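Local coordinates for Lmo1340 protein (Listeria monocytogenes, PDB 4NLM) that is of unknown function but is probably a surface lipoprotein built around a YqgU-like six-bladed beta propeller, at residues S183-K195 with L205-I219. Sequence-based numbering, arbitrary orientation. Where two conformers were deposited one is given.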
loop_
_atom_site.group_PDB
_atom_site.type_symbol
_atom_site.label_atom_id
_atom_site.label_comp_id
_atom_site.label_asym_id
_atom_site.label_seq_id
_atom_site.Cartn_x
_atom_site.Cartn_y
_atom_site.Cartn_z
ATOM N N SER A 183 -7.950 -5.621 -7.195
ATOM C CA SER A 183 -7.886 -5.797 -5.761
ATOM C C SER A 183 -8.686 -7.029 -5.373
ATOM O O SER A 183 -9.694 -7.335 -5.994
ATOM C CB SER A 183 -8.500 -4.615 -5.031
ATOM O OG SER A 183 -8.471 -4.831 -3.630
ATOM N N TRP A 184 -8.257 -7.729 -4.339
ATOM C CA TRP A 184 -9.076 -8.796 -3.808
ATOM C C TRP A 184 -10.332 -8.175 -3.189
ATOM O O TRP A 184 -10.329 -7.032 -2.691
ATOM C CB TRP A 184 -8.356 -9.531 -2.709
ATOM C CG TRP A 184 -7.263 -10.400 -3.122
ATOM C CD1 TRP A 184 -5.950 -10.187 -2.962
ATOM C CD2 TRP A 184 -7.398 -11.697 -3.695
ATOM N NE1 TRP A 184 -5.224 -11.264 -3.423
ATOM C CE2 TRP A 184 -6.101 -12.201 -3.894
ATOM C CE3 TRP A 184 -8.495 -12.481 -4.071
ATOM C CZ2 TRP A 184 -5.870 -13.470 -4.398
ATOM C CZ3 TRP A 184 -8.261 -13.718 -4.620
ATOM C CH2 TRP A 184 -6.951 -14.209 -4.783
ATOM N N TYR A 185 -11.394 -8.951 -3.171
ATOM C CA TYR A 185 -12.615 -8.538 -2.497
ATOM C C TYR A 185 -13.115 -9.610 -1.524
ATOM O O TYR A 185 -13.977 -9.343 -0.716
ATOM C CB TYR A 185 -13.682 -8.078 -3.489
ATOM C CG TYR A 185 -14.860 -7.399 -2.814
ATOM C CD1 TYR A 185 -14.700 -6.179 -2.138
ATOM C CD2 TYR A 185 -16.114 -7.959 -2.854
ATOM C CE1 TYR A 185 -15.777 -5.553 -1.519
ATOM C CE2 TYR A 185 -17.190 -7.352 -2.236
ATOM C CZ TYR A 185 -17.016 -6.161 -1.571
ATOM O OH TYR A 185 -18.107 -5.582 -0.963
ATOM N N GLY A 186 -12.509 -10.787 -1.550
ATOM C CA GLY A 186 -12.866 -11.895 -0.675
ATOM C C GLY A 186 -11.948 -13.084 -0.966
ATOM O O GLY A 186 -10.975 -12.973 -1.722
ATOM N N ASP A 187 -12.310 -14.234 -0.403
ATOM C CA ASP A 187 -11.538 -15.457 -0.562
ATOM C C ASP A 187 -11.253 -15.746 -2.044
ATOM O O ASP A 187 -10.105 -16.012 -2.410
ATOM C CB ASP A 187 -12.313 -16.611 0.086
ATOM C CG ASP A 187 -11.560 -17.943 0.087
ATOM O OD1 ASP A 187 -10.313 -17.968 0.045
ATOM O OD2 ASP A 187 -12.244 -18.990 0.175
ATOM N N ASN A 188 -12.286 -15.644 -2.882
ATOM C CA ASN A 188 -12.167 -15.968 -4.318
ATOM C C ASN A 188 -12.684 -14.899 -5.266
ATOM O O ASN A 188 -12.950 -15.178 -6.422
ATOM C CB ASN A 188 -12.931 -17.267 -4.633
ATOM C CG ASN A 188 -12.276 -18.512 -4.049
ATOM O OD1 ASN A 188 -11.102 -18.790 -4.306
ATOM N ND2 ASN A 188 -13.023 -19.255 -3.251
ATOM N N LEU A 189 -12.830 -13.680 -4.784
ATOM C CA LEU A 189 -13.390 -12.596 -5.570
ATOM C C LEU A 189 -12.376 -11.492 -5.804
ATOM O O LEU A 189 -11.593 -11.154 -4.906
ATOM C CB LEU A 189 -14.586 -11.957 -4.866
ATOM C CG LEU A 189 -15.813 -12.832 -4.681
ATOM C CD1 LEU A 189 -16.865 -12.148 -3.824
ATOM C CD2 LEU A 189 -16.420 -13.262 -6.011
ATOM N N VAL A 190 -12.387 -10.928 -7.006
ATOM C CA VAL A 190 -11.500 -9.812 -7.339
ATOM C C VAL A 190 -12.327 -8.744 -8.022
ATOM O O VAL A 190 -13.310 -9.040 -8.697
ATOM C CB VAL A 190 -10.333 -10.243 -8.264
ATOM C CG1 VAL A 190 -10.841 -10.733 -9.612
ATOM C CG2 VAL A 190 -9.369 -9.094 -8.491
ATOM N N ILE A 191 -11.981 -7.497 -7.748
ATOM C CA ILE A 191 -12.565 -6.359 -8.415
ATOM C C ILE A 191 -11.466 -5.793 -9.332
ATOM O O ILE A 191 -10.284 -5.759 -8.964
ATOM C CB ILE A 191 -13.015 -5.265 -7.417
ATOM C CG1 ILE A 191 -14.197 -5.714 -6.562
ATOM C CG2 ILE A 191 -13.418 -3.981 -8.134
ATOM C CD1 ILE A 191 -14.533 -4.779 -5.419
ATOM N N SER A 192 -11.887 -5.401 -10.516
ATOM C CA SER A 192 -10.963 -4.783 -11.461
ATOM C C SER A 192 -11.573 -3.526 -12.050
ATOM O O SER A 192 -12.801 -3.433 -12.174
ATOM C CB SER A 192 -10.590 -5.768 -12.581
ATOM O OG SER A 192 -11.720 -6.185 -13.332
ATOM N N ASN A 193 -10.715 -2.570 -12.401
ATOM C CA ASN A 193 -11.161 -1.360 -13.058
ATOM C C ASN A 193 -10.764 -1.519 -14.505
ATOM O O ASN A 193 -9.592 -1.442 -14.839
ATOM C CB ASN A 193 -10.503 -0.116 -12.460
ATOM C CG ASN A 193 -11.110 1.180 -12.983
ATOM O OD1 ASN A 193 -12.030 1.167 -13.778
ATOM N ND2 ASN A 193 -10.610 2.302 -12.499
ATOM N N ASN A 194 -11.756 -1.743 -15.358
ATOM C CA ASN A 194 -11.520 -2.045 -16.755
ATOM C C ASN A 194 -11.669 -0.791 -17.598
ATOM O O ASN A 194 -12.754 -0.213 -17.709
ATOM C CB ASN A 194 -12.479 -3.146 -17.230
ATOM C CG ASN A 194 -12.257 -4.494 -16.527
ATOM O OD1 ASN A 194 -11.531 -4.597 -15.534
ATOM N ND2 ASN A 194 -12.912 -5.527 -17.031
ATOM N N LYS A 195 -10.551 -0.350 -18.163
ATOM C CA LYS A 195 -10.523 0.857 -18.968
ATOM C C LYS A 195 -10.656 0.483 -20.428
ATOM O O LYS A 195 -10.069 -0.508 -20.874
ATOM C CB LYS A 195 -9.232 1.602 -18.688
ATOM C CG LYS A 195 -9.146 2.009 -17.232
ATOM C CD LYS A 195 -7.987 2.928 -16.950
ATOM C CE LYS A 195 -7.990 3.281 -15.480
ATOM N NZ LYS A 195 -6.972 4.295 -15.138
ATOM N N LEU A 205 -15.801 -0.584 -12.918
ATOM C CA LEU A 205 -15.412 -1.610 -11.954
ATOM C C LEU A 205 -16.268 -2.848 -12.089
ATOM O O LEU A 205 -17.485 -2.744 -12.080
ATOM C CB LEU A 205 -15.560 -1.106 -10.536
ATOM C CG LEU A 205 -14.828 0.142 -10.123
ATOM C CD1 LEU A 205 -14.949 0.301 -8.625
ATOM C CD2 LEU A 205 -13.371 -0.005 -10.519
ATOM N N TYR A 206 -15.596 -3.995 -12.181
ATOM C CA TYR A 206 -16.219 -5.293 -12.313
ATOM C C TYR A 206 -15.810 -6.198 -11.167
ATOM O O TYR A 206 -14.689 -6.148 -10.685
ATOM C CB TYR A 206 -15.787 -5.953 -13.628
ATOM C CG TYR A 206 -16.451 -5.355 -14.828
ATOM C CD1 TYR A 206 -15.923 -4.248 -15.444
ATOM C CD2 TYR A 206 -17.604 -5.913 -15.357
ATOM C CE1 TYR A 206 -16.522 -3.685 -16.551
ATOM C CE2 TYR A 206 -18.216 -5.357 -16.468
ATOM C CZ TYR A 206 -17.672 -4.234 -17.052
ATOM O OH TYR A 206 -18.257 -3.668 -18.160
ATOM N N LEU A 207 -16.750 -7.045 -10.749
ATOM C CA LEU A 207 -16.529 -8.068 -9.731
ATOM C C LEU A 207 -16.551 -9.428 -10.436
ATOM O O LEU A 207 -17.386 -9.664 -11.313
ATOM C CB LEU A 207 -17.652 -8.078 -8.701
ATOM C CG LEU A 207 -17.526 -9.056 -7.530
ATOM C CD1 LEU A 207 -16.309 -8.737 -6.671
ATOM C CD2 LEU A 207 -18.783 -9.023 -6.664
ATOM N N GLN A 208 -15.641 -10.311 -10.065
ATOM C CA GLN A 208 -15.616 -11.657 -10.641
ATOM C C GLN A 208 -14.997 -12.631 -9.682
ATOM O O GLN A 208 -14.197 -12.288 -8.826
ATOM C CB GLN A 208 -14.788 -11.675 -11.922
ATOM C CG GLN A 208 -13.436 -10.988 -11.780
ATOM C CD GLN A 208 -13.309 -9.702 -12.602
ATOM O OE1 GLN A 208 -13.426 -9.766 -13.841
ATOM N NE2 GLN A 208 -13.023 -8.541 -11.945
ATOM N N ASP A 209 -15.406 -13.883 -9.820
ATOM C CA ASP A 209 -14.798 -14.972 -9.087
ATOM C C ASP A 209 -13.563 -15.396 -9.882
ATOM O O ASP A 209 -13.641 -15.611 -11.083
ATOM C CB ASP A 209 -15.796 -16.116 -8.942
ATOM C CG ASP A 209 -15.316 -17.204 -7.999
ATOM O OD1 ASP A 209 -14.225 -17.758 -8.223
ATOM O OD2 ASP A 209 -16.034 -17.482 -7.017
ATOM N N ILE A 210 -12.434 -15.539 -9.209
ATOM C CA ILE A 210 -11.144 -15.836 -9.882
ATOM C C ILE A 210 -11.057 -17.186 -10.560
ATOM O O ILE A 210 -10.135 -17.471 -11.339
ATOM C CB ILE A 210 -9.948 -15.744 -8.919
ATOM C CG1 ILE A 210 -10.036 -16.789 -7.806
ATOM C CG2 ILE A 210 -9.823 -14.344 -8.360
ATOM C CD1 ILE A 210 -8.808 -16.849 -6.923
ATOM N N ARG A 211 -12.015 -18.033 -10.254
ATOM C CA ARG A 211 -12.053 -19.363 -10.810
ATOM C C ARG A 211 -12.797 -19.411 -12.139
ATOM O O ARG A 211 -12.587 -20.340 -12.932
ATOM C CB ARG A 211 -12.742 -20.263 -9.796
ATOM C CG ARG A 211 -11.921 -20.460 -8.528
ATOM C CD ARG A 211 -12.712 -21.205 -7.475
ATOM N NE ARG A 211 -13.837 -20.415 -6.993
ATOM C CZ ARG A 211 -14.764 -20.821 -6.127
ATOM N NH1 ARG A 211 -15.722 -19.971 -5.773
ATOM N NH2 ARG A 211 -14.751 -22.051 -5.616
ATOM N N ASP A 212 -13.677 -18.439 -12.380
ATOM C CA ASP A 212 -14.502 -18.426 -13.587
ATOM C C ASP A 212 -14.830 -17.026 -14.085
ATOM O O ASP A 212 -15.674 -16.329 -13.505
ATOM C CB ASP A 212 -15.812 -19.164 -13.300
ATOM C CG ASP A 212 -16.745 -19.194 -14.499
ATOM O OD1 ASP A 212 -16.283 -18.913 -15.625
ATOM O OD2 ASP A 212 -17.940 -19.510 -14.316
ATOM N N SER A 213 -14.198 -16.625 -15.185
ATOM C CA SER A 213 -14.412 -15.280 -15.725
ATOM C C SER A 213 -15.838 -15.051 -16.232
ATOM O O SER A 213 -16.245 -13.914 -16.421
ATOM C CB SER A 213 -13.401 -14.963 -16.827
ATOM O OG SER A 213 -13.471 -15.916 -17.871
ATOM N N ALA A 214 -16.605 -16.115 -16.445
ATOM C CA ALA A 214 -17.996 -15.940 -16.857
ATOM C C ALA A 214 -18.805 -15.220 -15.763
ATOM O O ALA A 214 -19.872 -14.667 -16.029
ATOM C CB ALA A 214 -18.624 -17.285 -17.198
ATOM N N THR A 215 -18.289 -15.220 -14.535
ATOM C CA THR A 215 -18.964 -14.564 -13.407
ATOM C C THR A 215 -18.818 -13.035 -13.395
ATOM O O THR A 215 -19.424 -12.381 -12.556
ATOM C CB THR A 215 -18.434 -15.073 -12.045
ATOM O OG1 THR A 215 -17.050 -14.725 -11.914
ATOM C CG2 THR A 215 -18.584 -16.570 -11.911
ATOM N N LYS A 216 -18.030 -12.487 -14.318
ATOM C CA LYS A 216 -17.778 -11.018 -14.395
ATOM C C LYS A 216 -19.072 -10.178 -14.416
ATOM O O LYS A 216 -19.977 -10.435 -15.237
ATOM C CB LYS A 216 -16.950 -10.764 -15.651
ATOM C CG LYS A 216 -16.815 -9.327 -16.089
ATOM C CD LYS A 216 -16.292 -9.312 -17.517
ATOM C CE LYS A 216 -16.345 -7.927 -18.126
ATOM N NZ LYS A 216 -15.319 -7.052 -17.520
ATOM N N ASN A 217 -19.142 -9.170 -13.543
ATOM C CA ASN A 217 -20.320 -8.313 -13.430
ATOM C C ASN A 217 -19.978 -6.866 -13.063
ATOM O O ASN A 217 -19.181 -6.613 -12.155
ATOM C CB ASN A 217 -21.265 -8.900 -12.379
ATOM C CG ASN A 217 -22.467 -8.015 -12.092
ATOM O OD1 ASN A 217 -23.016 -7.404 -13.004
ATOM N ND2 ASN A 217 -22.878 -7.940 -10.829
ATOM N N LEU A 218 -20.604 -5.928 -13.770
ATOM C CA LEU A 218 -20.412 -4.494 -13.532
ATOM C C LEU A 218 -20.984 -4.093 -12.179
ATOM O O LEU A 218 -22.170 -4.319 -11.913
ATOM C CB LEU A 218 -21.137 -3.690 -14.608
ATOM C CG LEU A 218 -21.200 -2.182 -14.345
ATOM C CD1 LEU A 218 -19.831 -1.589 -14.556
ATOM C CD2 LEU A 218 -22.222 -1.508 -15.246
ATOM N N ILE A 219 -20.161 -3.491 -11.322
ATOM C CA ILE A 219 -20.626 -3.064 -10.010
ATOM C C ILE A 219 -20.617 -1.538 -9.833
ATOM O O ILE A 219 -21.464 -1.005 -9.135
ATOM C CB ILE A 219 -19.903 -3.791 -8.853
ATOM C CG1 ILE A 219 -18.389 -3.643 -8.968
ATOM C CG2 ILE A 219 -20.300 -5.272 -8.825
ATOM C CD1 ILE A 219 -17.629 -4.010 -7.714
#
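Val190 O accepts two hydrogen bonds from Gln208: one from its backbone N at 3.0 Å, the other from its side-chain NE2 at 3.3 Å, which arrives from above the carbonyl plane. The same NE2 also donates to Ser192 OG at 3.0 Å, so the amide lies along the neighbouring strand and its rotation is fixed. With CG between the backbone N and the carbonyl carbon (chi1 48°) and a bend at chi2, the Gln208 chain folds back to bring NE2 to these two oxygens. Strands 189-194 and 203-209 form the central antiparallel hairpin of one four-stranded propeller blade, with 182-184 and 212-223 outside them. On the face opposite Gln208, the Leu207 and Ile191 side chains cross obliquely, CD1 of the first 3.7 Å from CG1 of the second, and Ile219 CD1 meets Ile191 CD1 at 3.9 Å. Beyond the paired strands, Ile210 N donates a hydrogen bond to Asn188 O at 2.9 Å, and Ile210 CD1 reaches the edge of the Trp184 ring, whose NE1 is hydrogen-bonded to Tyr140 O. Asn188 lays its amide over one face of the Arg211 guanidinium, planes 20° apart, while Arg211 grips the Asp209 carboxylate side-on through NE and NH1.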